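Local coordinates for leucine aminopeptidase (Parabacteroides distasonis, PDB 3TC8), which probably acts as a zinc-dependent exopeptidase of the M28 family, removing residues from the amino end of peptides, at residues L98-W103 and Q252-G257; D123-G128 and E288-E293; W227-D232 and V302-Y307. All coordinates share one frame; numbering follows the deposited sequence. Where two conformers were deposited one is given.

Strand 96-102 connects interactions 1 and 3: one face meets helix 250-258 in interaction 1, and Leu-99 on the other touches Val-302 and Ile-306 of segment 302-307. Interaction 1 is closest to the centre of the chain and wholly apolar. Interaction 2 is also buried but borders the zinc site, so one isoleucine packs there beside aspartates that have polar partners; His-102 at the end of the same strand bonds to its Asp-127. Interactions 2 and 3 share helix 292-308, at its start and towards its end. Interaction 3, farthest out, combines a buried alanine-valine contact with a partly exposed, charged rim.

Interaction 1 (L98-W103 and Q252-G257); sequences LLFAHW and QYVISG
One face of the central mixed sheet packs on helix 250-258 here, with Leu-98 and Phe-100 of strand 96-102 receiving a single side chain, Val-254. The two methyls of the valine divide the work. CG1 meets the leucine, lying 3.9 Å from Leu-98 CD2, and CG2 lies against the far end of the aromatic ring, 3.7 Å from Phe-100 CE2 and 3.8 Å from Phe-100 CZ. The ring takes this methyl at a slant, while the phenylalanine and valine side chains reach out to meet one another from strand and helix. With chi1 at 173°, Val-254 holds CG1 anti to its backbone N and CG2 anti to its carbonyl carbon, which spreads the fork across both strand residues. The backbones remain well apart: the nearest pair of CA atoms, those of Leu-98 and Val-254, is 9.8 Å apart, a gap bridged entirely by hydrocarbon.

Such packing belongs to the layered alpha/beta architecture of M28 peptidases, in which helices lie against both faces of the sheet. Leu-99, between the two contact residues, accordingly turns to the other face and rests on Leu-135 and Ile-138 of helix 125-144. On the near face, Thr-179 and Trp-182 of helix 177-184 extend the contact, touching Val-254 and Leu-98 respectively. Farther along the strand, His-102 NE2 is hydrogen-bonded to OD1 of the zinc ligand Asp-127.

Interaction 2 (D123-G128 and E288-E293); sequences DGADDG and ENIDRE
Ile-290 packs against Ala-125 and Asp-126 at the start of helix 125-144, the helix start that also carries Asp-127, a zinc ligand of this M28 peptidase. Within 288-293, Glu-288 and Asn-289 close a 3-10 segment. Ile-290 follows, its CA 6.7 Å from that of Asp-126. With chi1 at -56° its CG1 stands anti to the carbonyl carbon, and this branch makes the contact: CG1 lies 4.0 Å from Ala-125 CB, while the terminal CD1 reaches in over the first helical turn, 3.7 Å from Asp-126 N and 3.8 Å from Asp-126 CB. The methyl thus lies on the aliphatic base of the aspartate. The carboxylate beyond is buried but held by two partners, OD1 accepting from Gly-203 N and OD2 pairing with Tyr-279 OH. The carboxylate of Asp-285 takes the amides of Asp-126 and Asp-127, one on each oxygen.

Asp-291 is next, the N-cap residue of helix 292-308; its side chain caps a backbone N just beyond 288-293, and Arg-292 then opens the helix itself. The isoleucine therefore sits in the short link between a 3-10 segment and a helix. In the facing segment, Asp-127 lies at the centre of an inverse gamma turn, joining Asp-160 and His-281 in binding zinc, and the turn is closed by a weak bond of 3.1 Å from Gly-128 N to Asp-126 O.

Interaction 3 (W227-D232 and V302-Y307); sequences WSAARD and VLEVIY
Within 227-232 and 302-307, both helical, the closest CA atoms are those of Ala-229 and Val-305, 6.8 Å apart, and each segment keeps regular helical bonding, as in Asp-232 N to Ser-228 O at 2.9 Å. The short side chain of Ala-229 permits this approach. Its CB points at the other helix and lies against two consecutive residues, 3.7 Å from Val-305 CG2 and 4.2 Å from Glu-304 CG. Val-305 was deposited in two conformers; in the one described, chi1 of 169° puts CG1 anti to the backbone N and leaves CG2, anti to the carbonyl carbon, to meet the alanine methyl. The same valine also touches Met-225 and Val-226, one turn earlier on helix 213-233, so it packs on three residues of that helix and not on one alone.

In the M28 alpha/beta fold this contact pairs helix 213-233 with helix 292-308, the last helix of the chain. Helix 292-308 is packed on its other flank by helix 125-144, where Ile-138 touches Val-302 and Leu-303, and Ile-142 touches Ile-306 and Tyr-307.

Glu-304 uses different parts of its chain for different tasks. Its CG, anti to the backbone N (chi1 -176°), brushes the alanine, after which the chain bends at chi2 (72°) to carry the carboxylate along the rim of the interface. There OE2 is 6.3 Å from Asp-232 OD2 of the facing helix, and Arg-309 links the two acids: its NH1 forms a salt bridge with Glu-304 OE2 and its NH2 another with Asp-232 OD2, probably offsetting the repulsion between the like charges.

Interaction 1 (L98-W103 and Q252-G257)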
# COMPACT_ATOMS: atom_id res chain seq x y z
N LEU A 98 2.12 -0.34 12.40
CA LEU A 98 1.20 -0.60 11.32
C LEU A 98 1.88 -0.44 9.97
O LEU A 98 2.39 0.62 9.69
CB LEU A 98 0.03 0.37 11.45
CG LEU A 98 -1.01 0.33 10.31
CD1 LEU A 98 -1.68 -0.98 10.20
CD2 LEU A 98 -2.00 1.50 10.46
N LEU A 99 1.81 -1.49 9.16
CA LEU A 99 2.35 -1.46 7.78
C LEU A 99 1.17 -1.78 6.86
O LEU A 99 0.46 -2.75 7.07
CB LEU A 99 3.44 -2.53 7.60
CG LEU A 99 4.62 -2.44 8.55
CD1 LEU A 99 5.60 -3.61 8.27
CD2 LEU A 99 5.35 -1.12 8.48
N PHE A 100 1.00 -0.95 5.82
CA PHE A 100 -0.26 -1.04 5.05
C PHE A 100 -0.07 -0.70 3.62
O PHE A 100 0.91 -0.10 3.20
CB PHE A 100 -1.41 -0.28 5.73
CG PHE A 100 -1.21 1.20 5.97
CD1 PHE A 100 -0.33 1.69 6.92
CD2 PHE A 100 -2.00 2.12 5.30
CE1 PHE A 100 -0.23 3.02 7.22
CE2 PHE A 100 -1.89 3.48 5.61
CZ PHE A 100 -1.04 3.93 6.55
N ALA A 101 -1.04 -1.14 2.81
CA ALA A 101 -1.07 -0.94 1.35
C ALA A 101 -2.51 -1.23 0.89
O ALA A 101 -3.24 -1.88 1.59
CB ALA A 101 -0.10 -1.94 0.68
N HIS A 102 -2.86 -0.68 -0.27
CA HIS A 102 -4.16 -1.04 -0.86
C HIS A 102 -3.98 -2.20 -1.81
O HIS A 102 -2.97 -2.32 -2.51
CB HIS A 102 -4.84 0.15 -1.55
CG HIS A 102 -4.44 0.43 -2.96
ND1 HIS A 102 -5.17 -0.07 -4.01
CD2 HIS A 102 -3.44 1.14 -3.51
CE1 HIS A 102 -4.62 0.29 -5.15
NE2 HIS A 102 -3.59 1.06 -4.89
N TRP A 103 -5.00 -3.07 -1.88
CA TRP A 103 -4.92 -4.28 -2.70
C TRP A 103 -5.87 -4.31 -3.90
O TRP A 103 -5.72 -5.18 -4.77
CB TRP A 103 -5.06 -5.56 -1.87
CG TRP A 103 -6.40 -5.87 -1.33
CD1 TRP A 103 -6.93 -5.42 -0.16
CD2 TRP A 103 -7.35 -6.79 -1.86
NE1 TRP A 103 -8.16 -6.00 0.04
CE2 TRP A 103 -8.43 -6.88 -0.96
CE3 TRP A 103 -7.39 -7.57 -3.02
CZ2 TRP A 103 -9.52 -7.68 -1.23
CZ3 TRP A 103 -8.46 -8.40 -3.26
CH2 TRP A 103 -9.50 -8.46 -2.36
N GLN A 252 -3.65 9.33 5.08
CA GLN A 252 -4.34 10.51 5.65
C GLN A 252 -5.52 10.12 6.52
O GLN A 252 -5.84 10.79 7.48
CB GLN A 252 -4.76 11.50 4.59
CG GLN A 252 -5.95 11.15 3.84
CD GLN A 252 -6.16 12.13 2.70
OE1 GLN A 252 -5.25 12.33 1.90
NE2 GLN A 252 -7.39 12.65 2.55
N TYR A 253 -6.18 9.01 6.15
CA TYR A 253 -7.34 8.55 6.87
C TYR A 253 -6.98 7.77 8.12
O TYR A 253 -7.73 7.76 9.08
CB TYR A 253 -8.28 7.80 5.91
CG TYR A 253 -8.88 8.65 4.86
CD1 TYR A 253 -9.93 9.52 5.16
CD2 TYR A 253 -8.40 8.63 3.58
CE1 TYR A 253 -10.51 10.32 4.17
CE2 TYR A 253 -8.94 9.45 2.58
CZ TYR A 253 -9.99 10.28 2.87
OH TYR A 253 -10.54 11.04 1.88
N VAL A 254 -5.80 7.13 8.11
CA VAL A 254 -5.28 6.52 9.33
C VAL A 254 -4.93 7.64 10.33
O VAL A 254 -5.28 7.53 11.51
CB VAL A 254 -4.08 5.63 9.04
CG1 VAL A 254 -3.43 5.15 10.32
CG2 VAL A 254 -4.48 4.46 8.10
N ILE A 255 -4.30 8.72 9.86
CA ILE A 255 -3.94 9.85 10.70
C ILE A 255 -5.20 10.48 11.30
O ILE A 255 -5.31 10.66 12.51
CB ILE A 255 -3.12 10.87 9.87
CG1 ILE A 255 -1.74 10.30 9.52
CG2 ILE A 255 -2.98 12.22 10.66
CD1 ILE A 255 -1.04 11.07 8.34
N SER A 256 -6.17 10.78 10.45
CA SER A 256 -7.34 11.50 10.93
C SER A 256 -8.25 10.63 11.79
O SER A 256 -8.86 11.11 12.76
CB SER A 256 -8.12 12.11 9.78
OG SER A 256 -8.69 11.15 8.91
N GLY A 257 -8.43 9.36 11.41
CA GLY A 257 -9.39 8.48 12.07
C GLY A 257 -8.86 7.74 13.28
O GLY A 257 -9.62 7.44 14.20

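Interaction 2 (D123-G128 and E288-E293)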
# COMPACT_ATOMS: atom_id res chain seq x y z
N ASP A 123 -4.41 -3.50 -14.59
CA ASP A 123 -3.81 -4.61 -13.86
C ASP A 123 -3.40 -4.18 -12.47
O ASP A 123 -3.34 -5.00 -11.56
CB ASP A 123 -2.61 -5.15 -14.59
CG ASP A 123 -2.96 -6.14 -15.70
OD1 ASP A 123 -4.09 -6.66 -15.75
OD2 ASP A 123 -2.01 -6.44 -16.49
N GLY A 124 -3.05 -2.93 -12.29
CA GLY A 124 -2.67 -2.42 -11.02
C GLY A 124 -1.46 -3.12 -10.44
O GLY A 124 -1.36 -3.36 -9.24
N ALA A 125 -0.47 -3.41 -11.30
CA ALA A 125 0.73 -4.09 -10.84
C ALA A 125 1.49 -3.19 -9.87
O ALA A 125 1.91 -3.67 -8.81
CB ALA A 125 1.62 -4.42 -12.04
N ASP A 126 1.74 -1.93 -10.25
CA ASP A 126 2.42 -1.02 -9.35
C ASP A 126 1.44 -0.40 -8.37
O ASP A 126 1.72 -0.30 -7.17
CB ASP A 126 3.20 0.03 -10.12
CG ASP A 126 4.29 0.71 -9.34
OD1 ASP A 126 4.73 0.17 -8.31
OD2 ASP A 126 4.72 1.80 -9.80
N ASP A 127 0.29 0.08 -8.86
CA ASP A 127 -0.75 0.71 -8.05
C ASP A 127 -1.64 -0.37 -7.48
O ASP A 127 -2.69 -0.71 -8.02
CB ASP A 127 -1.47 1.68 -8.90
CG ASP A 127 -2.34 2.66 -8.17
OD1 ASP A 127 -2.58 2.52 -6.97
OD2 ASP A 127 -2.82 3.58 -8.89
N GLY A 128 -1.20 -0.93 -6.37
CA GLY A 128 -1.82 -2.03 -5.65
C GLY A 128 -0.87 -3.20 -5.47
O GLY A 128 -0.47 -3.56 -4.35
N GLU A 288 5.31 -5.01 -16.65
CA GLU A 288 6.54 -4.62 -17.30
C GLU A 288 7.33 -3.55 -16.54
O GLU A 288 8.56 -3.54 -16.66
CB GLU A 288 6.29 -4.18 -18.74
CG GLU A 288 5.53 -5.21 -19.58
CD GLU A 288 5.28 -4.78 -21.00
OE1 GLU A 288 4.17 -5.07 -21.49
OE2 GLU A 288 6.19 -4.17 -21.60
N ASN A 289 6.67 -2.75 -15.71
CA ASN A 289 7.40 -1.72 -14.98
C ASN A 289 8.01 -2.21 -13.68
O ASN A 289 8.76 -1.47 -13.05
CB ASN A 289 6.49 -0.56 -14.66
CG ASN A 289 5.80 -0.00 -15.86
OD1 ASN A 289 4.52 0.00 -15.92
ND2 ASN A 289 6.55 0.46 -16.81
N ILE A 290 7.60 -3.38 -13.20
CA ILE A 290 7.97 -3.82 -11.87
C ILE A 290 9.42 -4.25 -11.87
O ILE A 290 9.87 -4.95 -12.77
CB ILE A 290 7.02 -4.92 -11.39
CG1 ILE A 290 5.54 -4.41 -11.45
CG2 ILE A 290 7.37 -5.39 -9.96
CD1 ILE A 290 5.22 -3.19 -10.59
N ASP A 291 10.13 -3.82 -10.83
CA ASP A 291 11.58 -3.94 -10.78
C ASP A 291 12.04 -4.43 -9.42
O ASP A 291 11.68 -3.86 -8.39
CB ASP A 291 12.18 -2.58 -11.10
CG ASP A 291 13.62 -2.60 -11.21
OD1 ASP A 291 14.29 -2.45 -10.16
OD2 ASP A 291 14.12 -2.72 -12.34
N ARG A 292 12.82 -5.51 -9.40
CA ARG A 292 13.30 -6.10 -8.17
C ARG A 292 14.16 -5.12 -7.37
O ARG A 292 14.15 -5.19 -6.15
CB ARG A 292 14.06 -7.37 -8.48
CG ARG A 292 13.18 -8.49 -8.91
CD ARG A 292 13.98 -9.61 -9.57
NE ARG A 292 13.15 -10.76 -9.97
CZ ARG A 292 12.46 -10.84 -11.08
NH1 ARG A 292 12.46 -9.83 -11.94
NH2 ARG A 292 11.80 -11.95 -11.37
N GLU A 293 14.97 -4.32 -8.04
CA GLU A 293 15.83 -3.40 -7.30
C GLU A 293 15.00 -2.36 -6.54
O GLU A 293 15.34 -2.00 -5.41
CB GLU A 293 16.88 -2.78 -8.22
CG GLU A 293 18.07 -3.69 -8.57
CD GLU A 293 17.69 -5.03 -9.20
OE1 GLU A 293 17.85 -6.10 -8.53
OE2 GLU A 293 17.27 -5.03 -10.38

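Interaction 3 (W227-D232 and V302-Y307)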
# COMPACT_ATOMS: atom_id res chain seq x y z
N TRP A 227 14.03 7.64 5.94
CA TRP A 227 14.90 8.12 4.91
C TRP A 227 16.37 7.98 5.34
O TRP A 227 17.23 7.71 4.49
CB TRP A 227 14.55 9.59 4.52
CG TRP A 227 13.62 9.70 3.32
CD1 TRP A 227 13.96 10.26 2.14
CD2 TRP A 227 12.29 9.15 3.13
NE1 TRP A 227 12.94 10.13 1.24
CE2 TRP A 227 11.90 9.47 1.83
CE3 TRP A 227 11.41 8.49 3.96
CZ2 TRP A 227 10.67 9.07 1.30
CZ3 TRP A 227 10.19 8.07 3.43
CH2 TRP A 227 9.83 8.39 2.13
N SER A 228 16.66 8.17 6.61
CA SER A 228 18.02 7.99 7.10
C SER A 228 18.45 6.53 7.04
O SER A 228 19.57 6.23 6.66
CB SER A 228 18.12 8.50 8.54
OG SER A 228 18.09 9.93 8.56
N ALA A 229 17.57 5.62 7.42
CA ALA A 229 17.87 4.19 7.28
C ALA A 229 18.16 3.83 5.83
O ALA A 229 19.10 3.09 5.54
CB ALA A 229 16.74 3.31 7.87
N ALA A 230 17.33 4.33 4.92
CA ALA A 230 17.54 4.05 3.51
C ALA A 230 18.94 4.53 3.08
O ALA A 230 19.65 3.84 2.35
CB ALA A 230 16.47 4.76 2.66
N ARG A 231 19.31 5.74 3.52
CA ARG A 231 20.62 6.27 3.17
C ARG A 231 21.72 5.41 3.76
O ARG A 231 22.68 5.09 3.05
CB ARG A 231 20.75 7.71 3.64
CG ARG A 231 22.16 8.30 3.56
CD ARG A 231 22.26 9.64 4.33
NE ARG A 231 22.03 9.44 5.76
CZ ARG A 231 21.50 10.32 6.61
NH1 ARG A 231 21.17 11.54 6.20
NH2 ARG A 231 21.32 9.99 7.87
N ASP A 232 21.57 4.99 5.00
CA ASP A 232 22.58 4.12 5.65
C ASP A 232 22.79 2.86 4.84
O ASP A 232 23.91 2.35 4.73
CB ASP A 232 22.12 3.69 7.05
CG ASP A 232 22.00 4.81 8.05
OD1 ASP A 232 22.67 5.85 7.89
OD2 ASP A 232 21.20 4.63 9.04
N VAL A 302 12.22 -0.87 5.10
CA VAL A 302 11.21 -1.06 6.09
C VAL A 302 11.67 -2.09 7.13
O VAL A 302 11.45 -1.93 8.33
CB VAL A 302 9.85 -1.45 5.45
CG1 VAL A 302 8.87 -1.89 6.50
CG2 VAL A 302 9.30 -0.29 4.63
N LEU A 303 12.27 -3.20 6.69
CA LEU A 303 12.76 -4.18 7.66
C LEU A 303 13.76 -3.55 8.63
O LEU A 303 13.75 -3.79 9.81
CB LEU A 303 13.43 -5.37 6.94
CG LEU A 303 12.47 -6.31 6.21
CD1 LEU A 303 13.26 -7.37 5.47
CD2 LEU A 303 11.49 -6.96 7.16
N GLU A 304 14.70 -2.80 8.08
CA GLU A 304 15.71 -2.13 8.93
C GLU A 304 15.07 -1.28 10.01
O GLU A 304 15.51 -1.30 11.16
CB GLU A 304 16.66 -1.32 8.07
CG GLU A 304 17.81 -0.65 8.85
CD GLU A 304 18.87 -1.66 9.32
OE1 GLU A 304 19.02 -2.74 8.71
OE2 GLU A 304 19.63 -1.33 10.27
N VAL A 305 14.02 -0.54 9.66
CA VAL A 305 13.37 0.34 10.56
C VAL A 305 12.60 -0.42 11.66
O VAL A 305 12.70 -0.10 12.87
CB VAL A 305 12.47 1.25 9.72
CG1 VAL A 305 11.52 2.06 10.61
CG2 VAL A 305 13.34 2.15 8.86
N ILE A 306 11.82 -1.42 11.27
CA ILE A 306 10.98 -2.09 12.25
C ILE A 306 11.78 -3.03 13.16
O ILE A 306 11.37 -3.26 14.28
CB ILE A 306 9.75 -2.81 11.63
CG1 ILE A 306 10.17 -4.04 10.79
CG2 ILE A 306 8.92 -1.81 10.80
CD1 ILE A 306 9.03 -4.81 10.17
N TYR A 307 12.88 -3.58 12.66
CA TYR A 307 13.73 -4.43 13.48
C TYR A 307 14.77 -3.66 14.23
O TYR A 307 15.27 -4.19 15.24
CB TYR A 307 14.47 -5.45 12.61
CG TYR A 307 13.63 -6.65 12.23
CD1 TYR A 307 12.72 -6.61 11.17
CD2 TYR A 307 13.74 -7.83 12.91
CE1 TYR A 307 11.97 -7.72 10.81
CE2 TYR A 307 12.97 -8.95 12.58
CZ TYR A 307 12.06 -8.91 11.53
OH TYR A 307 11.32 -9.97 11.11